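Local coordinates for protein putative nucleotide-diphospho-sugar transferase (Desulfovibrio desulfuricans subsp. desulfuricans, PDB 3CGX) that is of unestablished function but probably transfers a sugar from a nucleotide-diphosphate donor, with a GT-A-like fold, at residues P137-G142 / D188-D193; V107-D112 / Y143-F148; K20-E25 / V192-D197; V200-N205 / S214-L219. All coordinates share one frame; numbering follows the deposited sequence. Where two conformers were deposited one is given.

Contact 1. Residues P137-G142 / D188-D193; sequences PAFDGG and DWNDVD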
# COMPACT_ATOMS: atom_id res chain seq x y z
N PRO A 137 11.29 -1.39 -1.48
CA PRO A 137 11.34 -2.79 -1.91
C PRO A 137 10.55 -3.70 -1.00
O PRO A 137 10.64 -3.59 0.22
CB PRO A 137 12.83 -3.14 -1.82
CG PRO A 137 13.56 -1.80 -1.63
CD PRO A 137 12.58 -0.93 -0.95
N ALA A 138 9.77 -4.58 -1.61
CA ALA A 138 9.03 -5.62 -0.89
C ALA A 138 9.83 -6.93 -0.96
O ALA A 138 10.59 -7.14 -1.90
CB ALA A 138 7.62 -5.80 -1.48
N PHE A 139 9.68 -7.78 0.04
CA PHE A 139 10.36 -9.09 0.06
C PHE A 139 9.98 -9.93 -1.15
O PHE A 139 10.76 -10.73 -1.62
CB PHE A 139 9.95 -9.90 1.27
CG PHE A 139 10.53 -9.44 2.57
CD1 PHE A 139 11.00 -8.15 2.77
CD2 PHE A 139 10.51 -10.32 3.67
CE1 PHE A 139 11.50 -7.75 4.03
CE2 PHE A 139 11.00 -9.92 4.91
CZ PHE A 139 11.49 -8.62 5.08
N ASP A 140 8.78 -9.72 -1.69
CA ASP A 140 8.24 -10.56 -2.79
C ASP A 140 8.72 -10.19 -4.21
O ASP A 140 8.34 -10.83 -5.19
CB ASP A 140 6.71 -10.55 -2.77
CG ASP A 140 6.11 -9.24 -3.31
OD1 ASP A 140 6.88 -8.31 -3.73
OD2 ASP A 140 4.87 -9.16 -3.35
N GLY A 141 9.54 -9.17 -4.32
CA GLY A 141 10.21 -8.86 -5.57
C GLY A 141 9.70 -7.61 -6.26
O GLY A 141 10.24 -7.16 -7.28
N GLY A 142 8.62 -7.07 -5.71
CA GLY A 142 8.06 -5.83 -6.21
C GLY A 142 8.39 -4.70 -5.26
O GLY A 142 9.44 -4.69 -4.63
N ASP A 188 13.47 -2.36 3.20
CA ASP A 188 12.69 -3.51 2.72
C ASP A 188 11.54 -3.81 3.73
O ASP A 188 11.69 -3.64 4.96
CB ASP A 188 13.51 -4.77 2.62
CG ASP A 188 14.74 -4.64 1.72
OD1 ASP A 188 14.94 -3.63 1.02
OD2 ASP A 188 15.54 -5.57 1.77
N TRP A 189 10.41 -4.24 3.20
CA TRP A 189 9.26 -4.58 4.03
C TRP A 189 8.48 -5.74 3.43
O TRP A 189 8.54 -5.96 2.22
CB TRP A 189 8.32 -3.38 4.20
CG TRP A 189 7.70 -3.30 5.59
CD1 TRP A 189 6.49 -3.81 6.00
CD2 TRP A 189 8.28 -2.68 6.76
NE1 TRP A 189 6.30 -3.55 7.33
CE2 TRP A 189 7.37 -2.82 7.81
CE3 TRP A 189 9.47 -1.99 7.00
CZ2 TRP A 189 7.63 -2.35 9.10
CZ3 TRP A 189 9.70 -1.49 8.26
CH2 TRP A 189 8.80 -1.69 9.30
N ASN A 190 7.84 -6.52 4.29
CA ASN A 190 7.00 -7.68 3.85
C ASN A 190 5.52 -7.36 3.74
O ASN A 190 4.89 -6.90 4.68
CB ASN A 190 7.14 -8.90 4.77
CG ASN A 190 6.68 -10.26 4.09
OD1 ASN A 190 6.95 -10.54 2.90
ND2 ASN A 190 6.04 -11.11 4.89
N ASP A 191 4.99 -7.63 2.55
CA ASP A 191 3.56 -7.62 2.28
C ASP A 191 3.00 -8.85 2.97
O ASP A 191 3.63 -9.92 2.95
CB ASP A 191 3.22 -7.71 0.77
CG ASP A 191 3.63 -6.44 -0.05
OD1 ASP A 191 3.07 -5.34 0.15
OD2 ASP A 191 4.48 -6.55 -0.95
N VAL A 192 1.82 -8.73 3.55
CA VAL A 192 1.20 -9.86 4.22
C VAL A 192 0.17 -10.49 3.27
O VAL A 192 -0.91 -9.95 3.05
CB VAL A 192 0.60 -9.46 5.61
CG1 VAL A 192 -0.07 -10.70 6.27
CG2 VAL A 192 1.67 -8.84 6.53
N ASP A 193 0.58 -11.61 2.68
CA ASP A 193 -0.20 -12.36 1.67
C ASP A 193 -0.66 -13.73 2.18
O ASP A 193 -1.79 -14.10 2.00
CB ASP A 193 0.68 -12.56 0.42
CG ASP A 193 -0.03 -13.37 -0.72
OD1 ASP A 193 -1.24 -13.14 -0.97
OD2 ASP A 193 0.67 -14.21 -1.41
O HOH W 1 6.41 -8.71 0.14
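Ala138 and Trp189 form a single beta bridge between two loops, in which Trp189 N donates to Pro137 O at 3.1 Å and Phe139 N donates to Trp189 O at 3.1 Å. Close CA-H...O contacts flank both bonds. Of all the residues here Phe139 is covered most: CB of Asn190 sits over one face of its ring in a CH-pi contact, 4.0 Å from the ring centroid, while Asp188 CB lies at the ring edge, near its plane, 3.9 Å from Phe139 CE1. The amide plane of Asn190 is inclined 31° to the ring, with OD1 3.5 Å from Phe139 CB, and its ND2 turns to Asp197. On the Ala138 side, the like-charged Asp140 OD2 and Asp191 OD2 stand 3.6 Å apart. A water between the loops accepts from the backbone N of Asp140 and of Asp191 and can donate to Asp191 OD2. Asp140 OD1 is taken up by Gly142 N at 2.9 Å, an Asx turn that overlaps the type I beta turn from Ala138 to Gly141; the whole is a tight turn between adjacent strands, tied by a single beta bridge to the loop that leads into helix 195-204.

Contact 2. Residues V107-D112 / Y143-F148; sequences VLMGSD and YYLIGF
Leu108 and Ile146 face each other with similar torsions: CG of Leu108 lies anti to its backbone N (chi1 -177°), as does CG1 of Ile146 (chi1 -171°), which leaves CG2 of Ile146 to meet Leu108 CB at 4.2 Å. On the other face of the sheet Leu145 sends CD1 to within 4.3 Å of Val107 CB, and its CB lies 4.3 Å from CB of Met109, a selenomethionine. Leu108 and Ile146 form the hydrogen-bonded pair of an antiparallel ladder, Leu108 N reaching Ile146 O at 2.8 Å with an N-H...O angle of 172°, and Ile146 N reaching Leu108 O at 3.0 Å. Here the strand direction of the mixed sheet of a GT-A-like, Rossmann-type fold first reverses, counting from edge strand 78-81: strand 105-109 runs parallel to strand 5-11 and antiparallel to strand 143-149. Val107 CG1 lies over Gly147, whose CA is 4.1 Å from Val107 CA. Gly110 N extends the ladder to Tyr144 O at 3.2 Å, where the second strand turns a corner. Helix 87-100 covers the Leu108 face through Met91 and Met95, and helix 29-47 packs on Met109 through Met43 and Leu47.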
# COMPACT_ATOMS: atom_id res chain seq x y z
N VAL A 107 3.44 10.28 -3.12
CA VAL A 107 3.81 8.88 -2.87
C VAL A 107 2.58 8.00 -3.04
O VAL A 107 1.45 8.35 -2.67
CB VAL A 107 4.52 8.64 -1.46
CG1 VAL A 107 5.83 9.50 -1.34
CG2 VAL A 107 3.60 8.94 -0.37
N LEU A 108 2.79 6.85 -3.66
CA LEU A 108 1.73 5.86 -3.85
C LEU A 108 2.15 4.58 -3.12
O LEU A 108 3.25 4.08 -3.28
CB LEU A 108 1.49 5.65 -5.36
CG LEU A 108 0.38 4.73 -5.88
CD1 LEU A 108 0.11 5.04 -7.38
CD2 LEU A 108 0.75 3.29 -5.68
N MSE A 109 1.26 4.05 -2.30
CA MSE A 109 1.55 2.86 -1.57
C MSE A 109 0.39 1.94 -1.48
O MSE A 109 -0.76 2.36 -1.60
CB MSE A 109 1.98 3.26 -0.17
CG MSE A 109 0.89 3.85 0.68
SE MSE A 109 1.75 4.62 2.32
CE MSE A 109 2.39 3.00 3.14
N GLY A 110 0.70 0.68 -1.22
CA GLY A 110 -0.32 -0.35 -1.10
C GLY A 110 -0.83 -0.54 0.32
O GLY A 110 -0.42 0.15 1.26
N SER A 111 -1.70 -1.51 0.47
CA SER A 111 -2.40 -1.68 1.73
C SER A 111 -2.19 -3.05 2.38
O SER A 111 -3.02 -3.48 3.20
CB SER A 111 -3.92 -1.47 1.50
OG SER A 111 -4.36 -2.10 0.33
N ASP A 112 -1.08 -3.68 2.03
CA ASP A 112 -0.74 -5.04 2.52
C ASP A 112 0.39 -5.04 3.55
O ASP A 112 0.94 -6.09 3.85
CB ASP A 112 -0.28 -5.93 1.33
CG ASP A 112 -1.37 -6.13 0.32
OD1 ASP A 112 -2.48 -6.61 0.69
OD2 ASP A 112 -1.18 -5.70 -0.83
N TYR A 143 7.48 -3.75 -5.19
CA TYR A 143 7.63 -2.57 -4.30
C TYR A 143 6.31 -2.21 -3.64
O TYR A 143 5.26 -2.38 -4.22
CB TYR A 143 8.23 -1.39 -5.06
CG TYR A 143 7.56 -0.94 -6.33
CD1 TYR A 143 6.51 -0.02 -6.30
CD2 TYR A 143 7.98 -1.41 -7.58
CE1 TYR A 143 5.92 0.42 -7.48
CE2 TYR A 143 7.39 -0.96 -8.78
CZ TYR A 143 6.37 -0.03 -8.72
OH TYR A 143 5.77 0.45 -9.87
N TYR A 144 6.40 -1.74 -2.40
CA TYR A 144 5.24 -1.41 -1.61
C TYR A 144 4.96 0.10 -1.63
O TYR A 144 3.89 0.56 -1.21
CB TYR A 144 5.42 -1.87 -0.16
CG TYR A 144 6.57 -1.18 0.59
CD1 TYR A 144 6.40 0.10 1.19
CD2 TYR A 144 7.79 -1.80 0.73
CE1 TYR A 144 7.43 0.72 1.88
CE2 TYR A 144 8.84 -1.17 1.42
CZ TYR A 144 8.65 0.07 2.02
OH TYR A 144 9.73 0.63 2.66
N LEU A 145 5.95 0.86 -2.08
CA LEU A 145 5.81 2.31 -2.23
C LEU A 145 6.64 2.83 -3.41
O LEU A 145 7.75 2.36 -3.68
CB LEU A 145 6.19 3.04 -0.93
CG LEU A 145 6.12 4.59 -0.85
CD1 LEU A 145 5.84 5.06 0.62
CD2 LEU A 145 7.40 5.30 -1.45
N ILE A 146 6.07 3.79 -4.13
CA ILE A 146 6.81 4.53 -5.17
C ILE A 146 6.42 6.01 -5.07
O ILE A 146 5.26 6.33 -4.84
CB ILE A 146 6.56 3.95 -6.60
CG1 ILE A 146 7.53 4.62 -7.58
CG2 ILE A 146 5.04 4.00 -7.01
CD1 ILE A 146 7.68 3.83 -8.88
N GLY A 147 7.38 6.91 -5.21
CA GLY A 147 7.13 8.34 -5.17
C GLY A 147 7.99 9.14 -6.11
O GLY A 147 9.08 8.73 -6.47
N PHE A 148 7.47 10.30 -6.48
CA PHE A 148 8.16 11.25 -7.33
C PHE A 148 7.89 12.68 -6.94
O PHE A 148 6.88 13.00 -6.33
CB PHE A 148 7.67 11.15 -8.79
CG PHE A 148 8.07 9.89 -9.50
CD1 PHE A 148 9.29 9.80 -10.16
CD2 PHE A 148 7.22 8.81 -9.53
CE1 PHE A 148 9.63 8.63 -10.84
CE2 PHE A 148 7.58 7.62 -10.18
CZ PHE A 148 8.76 7.53 -10.83

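Contact 3. Residues K20-E25 / V192-D197; sequences KTRLGE and VDTVWD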
# COMPACT_ATOMS: atom_id res chain seq x y z
N LYS A 20 -7.42 -11.37 -0.40
CA LYS A 20 -6.62 -12.28 0.44
C LYS A 20 -7.09 -13.72 0.34
O LYS A 20 -7.24 -14.43 1.35
CB LYS A 20 -6.61 -11.79 1.90
CG LYS A 20 -5.94 -10.40 2.09
CD LYS A 20 -4.49 -10.37 1.50
CE LYS A 20 -3.69 -9.15 1.83
NZ LYS A 20 -2.42 -9.08 1.00
N THR A 21 -7.32 -14.17 -0.88
CA THR A 21 -7.81 -15.53 -1.06
C THR A 21 -6.79 -16.62 -0.71
O THR A 21 -7.15 -17.71 -0.25
CB THR A 21 -8.36 -15.75 -2.48
OG1 THR A 21 -7.32 -15.46 -3.42
CG2 THR A 21 -9.62 -14.87 -2.69
N ARG A 22 -5.52 -16.34 -0.90
CA ARG A 22 -4.48 -17.29 -0.51
C ARG A 22 -4.43 -17.48 1.05
O ARG A 22 -4.29 -18.62 1.57
CB ARG A 22 -3.13 -16.81 -1.02
CG ARG A 22 -2.00 -17.60 -0.48
CD ARG A 22 -1.71 -18.77 -1.29
NE ARG A 22 -0.52 -19.49 -0.84
CZ ARG A 22 0.72 -19.16 -1.16
NH1 ARG A 22 0.98 -18.08 -1.92
NH2 ARG A 22 1.72 -19.88 -0.70
N LEU A 23 -4.55 -16.38 1.79
CA LEU A 23 -4.68 -16.42 3.24
C LEU A 23 -6.00 -17.15 3.60
O LEU A 23 -6.05 -18.01 4.48
CB LEU A 23 -4.59 -15.00 3.81
CG LEU A 23 -4.89 -14.79 5.28
CD1 LEU A 23 -3.86 -15.58 6.15
CD2 LEU A 23 -4.83 -13.34 5.61
N GLY A 24 -7.08 -16.84 2.87
CA GLY A 24 -8.38 -17.49 3.06
C GLY A 24 -8.43 -19.00 2.93
O GLY A 24 -9.27 -19.66 3.54
N GLU A 25 -7.54 -19.56 2.11
CA GLU A 25 -7.43 -21.03 1.92
C GLU A 25 -7.14 -21.73 3.22
O GLU A 25 -7.55 -22.88 3.46
CB GLU A 25 -6.32 -21.37 0.88
CG GLU A 25 -6.83 -21.21 -0.55
CD GLU A 25 -5.76 -21.37 -1.61
OE1 GLU A 25 -4.96 -20.44 -1.84
OE2 GLU A 25 -5.77 -22.41 -2.28
N VAL A 192 1.82 -8.73 3.55
CA VAL A 192 1.20 -9.86 4.22
C VAL A 192 0.17 -10.49 3.27
O VAL A 192 -0.91 -9.95 3.05
CB VAL A 192 0.60 -9.46 5.61
CG1 VAL A 192 -0.07 -10.70 6.27
CG2 VAL A 192 1.67 -8.84 6.53
N ASP A 193 0.58 -11.61 2.68
CA ASP A 193 -0.20 -12.36 1.67
C ASP A 193 -0.66 -13.73 2.18
O ASP A 193 -1.79 -14.10 2.00
CB ASP A 193 0.68 -12.56 0.42
CG ASP A 193 -0.03 -13.37 -0.72
OD1 ASP A 193 -1.24 -13.14 -0.97
OD2 ASP A 193 0.67 -14.21 -1.41
N THR A 194 0.24 -14.48 2.79
CA THR A 194 -0.02 -15.87 3.17
C THR A 194 -0.13 -16.02 4.68
O THR A 194 0.19 -15.10 5.42
CB THR A 194 1.11 -16.81 2.70
OG1 THR A 194 2.28 -16.56 3.51
CG2 THR A 194 1.45 -16.66 1.16
N VAL A 195 -0.57 -17.20 5.12
CA VAL A 195 -0.68 -17.44 6.56
C VAL A 195 0.72 -17.36 7.20
O VAL A 195 0.88 -16.98 8.37
CB VAL A 195 -1.39 -18.78 6.88
CG1 VAL A 195 -0.52 -20.05 6.50
CG2 VAL A 195 -1.80 -18.78 8.39
N TRP A 196 1.75 -17.70 6.43
CA TRP A 196 3.11 -17.66 6.94
C TRP A 196 3.48 -16.19 7.22
O TRP A 196 4.02 -15.84 8.27
CB TRP A 196 4.09 -18.27 5.96
CG TRP A 196 3.80 -19.69 5.46
CD1 TRP A 196 3.56 -20.07 4.17
CD2 TRP A 196 3.79 -20.90 6.22
NE1 TRP A 196 3.37 -21.40 4.08
CE2 TRP A 196 3.54 -21.96 5.31
CE3 TRP A 196 4.00 -21.19 7.56
CZ2 TRP A 196 3.44 -23.31 5.72
CZ3 TRP A 196 3.92 -22.50 7.97
CH2 TRP A 196 3.66 -23.56 7.04
N ASP A 197 3.18 -15.31 6.27
CA ASP A 197 3.42 -13.89 6.43
C ASP A 197 2.66 -13.34 7.66
O ASP A 197 3.18 -12.49 8.39
CB ASP A 197 2.95 -13.10 5.19
CG ASP A 197 3.69 -13.44 3.94
OD1 ASP A 197 4.85 -13.82 3.98
OD2 ASP A 197 3.08 -13.29 2.90
O HOH W 2 -2.42 -10.58 -1.18
O HOH W 3 -4.33 -13.94 -2.34
O HOH W 4 -3.85 -13.84 0.59
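The guanidinium of Arg22 carries the methyl CG2 of Thr194 over one face, 3.4 Å above the plane and offset toward the rim, with NH1 of Arg22 the nearest atom to that methyl. The carboxylate of Asp193 approaches obliquely, its plane 84° from the guanidinium plane. OD2 of Asp193 stands 3.9 Å from Arg22 NH1, well out of the guanidinium plane, a long salt bridge that rests on charge alone. Deeper in, Leu23 presses CD1 against Val195, 3.7 Å from its CA, and CB against the backbone O of Asp193. Both segments are helix starts. Thr194 is the N-cap of helix 195-204 and makes a capping box with Asp197: OG1 of Thr194 accepts from Asp197 N, while Asp197 OD2 accepts from the backbone N of Thr194 at 3.1 Å and also from that of Asp193. Lys20 occupies the N-cap position of the other helix, and its side chain reaches across to the loop ahead of the capping box. A bend at chi2 (-55°) is followed by an extended chain that ends with NZ 2.7 Å from Val192 O. The same ammonium makes a salt bridge with Asp112, and a bound imidazole, probably from the crystallisation liquor, lies close to this lysine. Waters add further links: one accepts from Lys20 NZ at 2.6 Å and donates to Asp193 OD1, while another accepts from Leu23 N. Helix 29-47 backs the aliphatic parts, with Ala32 against Leu23 and Lys20, and Phe39 against Val192.

Contact 4. Residues V200-N205 / S214-L219; sequences VLYRTN and STYALL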
# COMPACT_ATOMS: atom_id res chain seq x y z
N VAL A 200 4.40 -14.33 10.90
CA VAL A 200 5.58 -13.46 11.14
C VAL A 200 5.14 -12.09 11.60
O VAL A 200 5.72 -11.54 12.57
CB VAL A 200 6.48 -13.33 9.89
CG1 VAL A 200 7.59 -12.27 10.13
CG2 VAL A 200 7.02 -14.70 9.45
N LEU A 201 4.09 -11.55 10.97
CA LEU A 201 3.54 -10.24 11.35
C LEU A 201 3.22 -10.26 12.84
O LEU A 201 3.56 -9.34 13.61
CB LEU A 201 2.28 -9.86 10.56
CG LEU A 201 1.51 -8.55 10.88
CD1 LEU A 201 2.31 -7.27 10.49
CD2 LEU A 201 0.11 -8.52 10.19
N TYR A 202 2.55 -11.34 13.24
CA TYR A 202 2.09 -11.54 14.63
C TYR A 202 3.23 -11.69 15.60
O TYR A 202 3.30 -11.00 16.62
CB TYR A 202 1.17 -12.79 14.71
CG TYR A 202 0.56 -13.08 16.10
CD1 TYR A 202 -0.05 -12.06 16.85
CD2 TYR A 202 0.54 -14.37 16.61
CE1 TYR A 202 -0.63 -12.33 18.08
CE2 TYR A 202 -0.03 -14.64 17.85
CZ TYR A 202 -0.60 -13.60 18.57
OH TYR A 202 -1.18 -13.88 19.76
N ARG A 203 4.18 -12.54 15.27
CA ARG A 203 5.19 -12.89 16.25
C ARG A 203 6.30 -11.85 16.41
O ARG A 203 6.92 -11.77 17.46
CB ARG A 203 5.76 -14.23 15.93
CG ARG A 203 4.72 -15.35 16.18
CD ARG A 203 5.10 -16.59 15.50
NE ARG A 203 6.22 -17.20 16.14
CZ ARG A 203 7.07 -18.02 15.52
NH1 ARG A 203 6.93 -18.31 14.22
NH2 ARG A 203 8.05 -18.56 16.20
N THR A 204 6.53 -11.05 15.38
CA THR A 204 7.58 -10.02 15.43
C THR A 204 7.07 -8.66 15.90
O THR A 204 7.86 -7.74 16.12
CB THR A 204 8.25 -9.88 14.05
OG1 THR A 204 7.30 -9.37 13.09
CG2 THR A 204 8.85 -11.25 13.59
N ASN A 205 5.77 -8.48 16.08
CA ASN A 205 5.26 -7.19 16.55
C ASN A 205 4.82 -7.19 18.01
O ASN A 205 4.22 -6.22 18.48
CB ASN A 205 4.13 -6.65 15.69
CG ASN A 205 4.62 -6.05 14.41
OD1 ASN A 205 4.55 -6.67 13.35
ND2 ASN A 205 5.17 -4.86 14.51
N SER A 214 -5.92 -2.51 15.93
CA SER A 214 -7.11 -3.35 15.82
C SER A 214 -6.74 -4.63 15.09
O SER A 214 -7.23 -5.69 15.44
CB SER A 214 -8.28 -2.65 15.15
OG SER A 214 -8.04 -2.44 13.80
N THR A 215 -5.85 -4.54 14.12
CA THR A 215 -5.34 -5.74 13.45
C THR A 215 -4.70 -6.68 14.47
O THR A 215 -5.05 -7.88 14.53
CB THR A 215 -4.32 -5.43 12.35
OG1 THR A 215 -5.00 -4.75 11.32
CG2 THR A 215 -3.68 -6.77 11.72
N TYR A 216 -3.78 -6.15 15.29
CA TYR A 216 -3.09 -7.02 16.25
C TYR A 216 -4.08 -7.63 17.25
O TYR A 216 -3.93 -8.82 17.67
CB TYR A 216 -1.93 -6.30 16.96
CG TYR A 216 -1.08 -7.26 17.79
CD1 TYR A 216 -1.43 -7.54 19.08
CD2 TYR A 216 0.06 -7.88 17.27
CE1 TYR A 216 -0.70 -8.39 19.84
CE2 TYR A 216 0.80 -8.74 18.05
CZ TYR A 216 0.41 -8.99 19.32
OH TYR A 216 1.13 -9.84 20.13
N ALA A 217 -5.09 -6.86 17.66
CA ALA A 217 -6.14 -7.42 18.54
C ALA A 217 -6.79 -8.66 17.90
O ALA A 217 -7.09 -9.67 18.58
CB ALA A 217 -7.24 -6.36 18.91
N LEU A 218 -7.11 -8.59 16.61
CA LEU A 218 -7.60 -9.72 15.86
C LEU A 218 -6.67 -10.91 15.82
O LEU A 218 -7.08 -12.02 15.88
CB LEU A 218 -7.83 -9.32 14.43
CG LEU A 218 -9.22 -9.25 13.93
CD1 LEU A 218 -9.95 -10.55 14.16
CD2 LEU A 218 -9.76 -8.17 14.73
N LEU A 219 -5.41 -10.64 15.65
CA LEU A 219 -4.38 -11.69 15.62
C LEU A 219 -4.31 -12.42 16.95
O LEU A 219 -4.22 -13.64 16.99
CB LEU A 219 -2.99 -11.15 15.24
CG LEU A 219 -2.83 -10.40 13.90
CD1 LEU A 219 -1.42 -9.81 13.73
CD2 LEU A 219 -3.17 -11.29 12.74
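Tyr202 and Leu219 make the tight part of this helix pair, with CD1 of the tyrosine ring 3.5 Å from Leu219 CB. A chi1 of -177° sets CG of Tyr202 anti to the backbone N; the ring beyond it reaches Leu219, the two side chains sliding past each other in opposite directions. The backbone O of Leu219 lies over one ring face, 3.9 Å above the plane and offset toward the rim. Tyr216 comes in across Tyr202 at about a right angle, its CE2 3.6 Å from Tyr202 CD1. The two ring planes are inclined by 40° with centroids 5.4 Å apart. Leu201 contributes more loosely: its CD2 meets Leu219 CD1 at 4.1 Å and Thr215 CG2 at 4.4 Å. Around the outside the packing thins, since Arg203 and Thr204 point away from the partner helix, with Thr204 exposed and its OG1 bonded back to Val200 O. No hydrogen bond joins the two segments, whose axes run 10.4 Å apart at a crossing angle of -99°; the gap is filled mainly by side chains. Polar tips are held by neighbours instead: Tyr202 OH by Asp223, Thr215 OG1 by Asp42. Helix 29-47 supports Thr215 and Leu219 through Phe39 and Leu35, while Ile226 of helix 223-226 touches both Tyr202 and Leu219, setting this nearly perpendicular pair within a helical group outside the central sheet.

Overall arrangement
The loop 188-193 joins the set together. Contact 1 ends where contact 3 begins, the two sharing Val192 and Asp193, and their centres lie 13 Å apart. Contact 2 packs on contact 1 through Tyr144, whose CE2 lies 3.2 Å from Pro137 O and 3.6 Å from Trp189 CB. Asp112 of contact 2 ties into both neighbours: its backbone O is 2.8 Å from Val192 N, a probable hydrogen bond, and its side chain pairs with Lys20 of contact 3, where the imidazole may mark a pocket. Contact 4 shares helix 195-204 with contact 3 and meets it where Val192 CG2 touches Leu201 CD2 at 4.0 Å. Contacts 2 and 4 do not touch, their nearest atoms being about 7 Å apart.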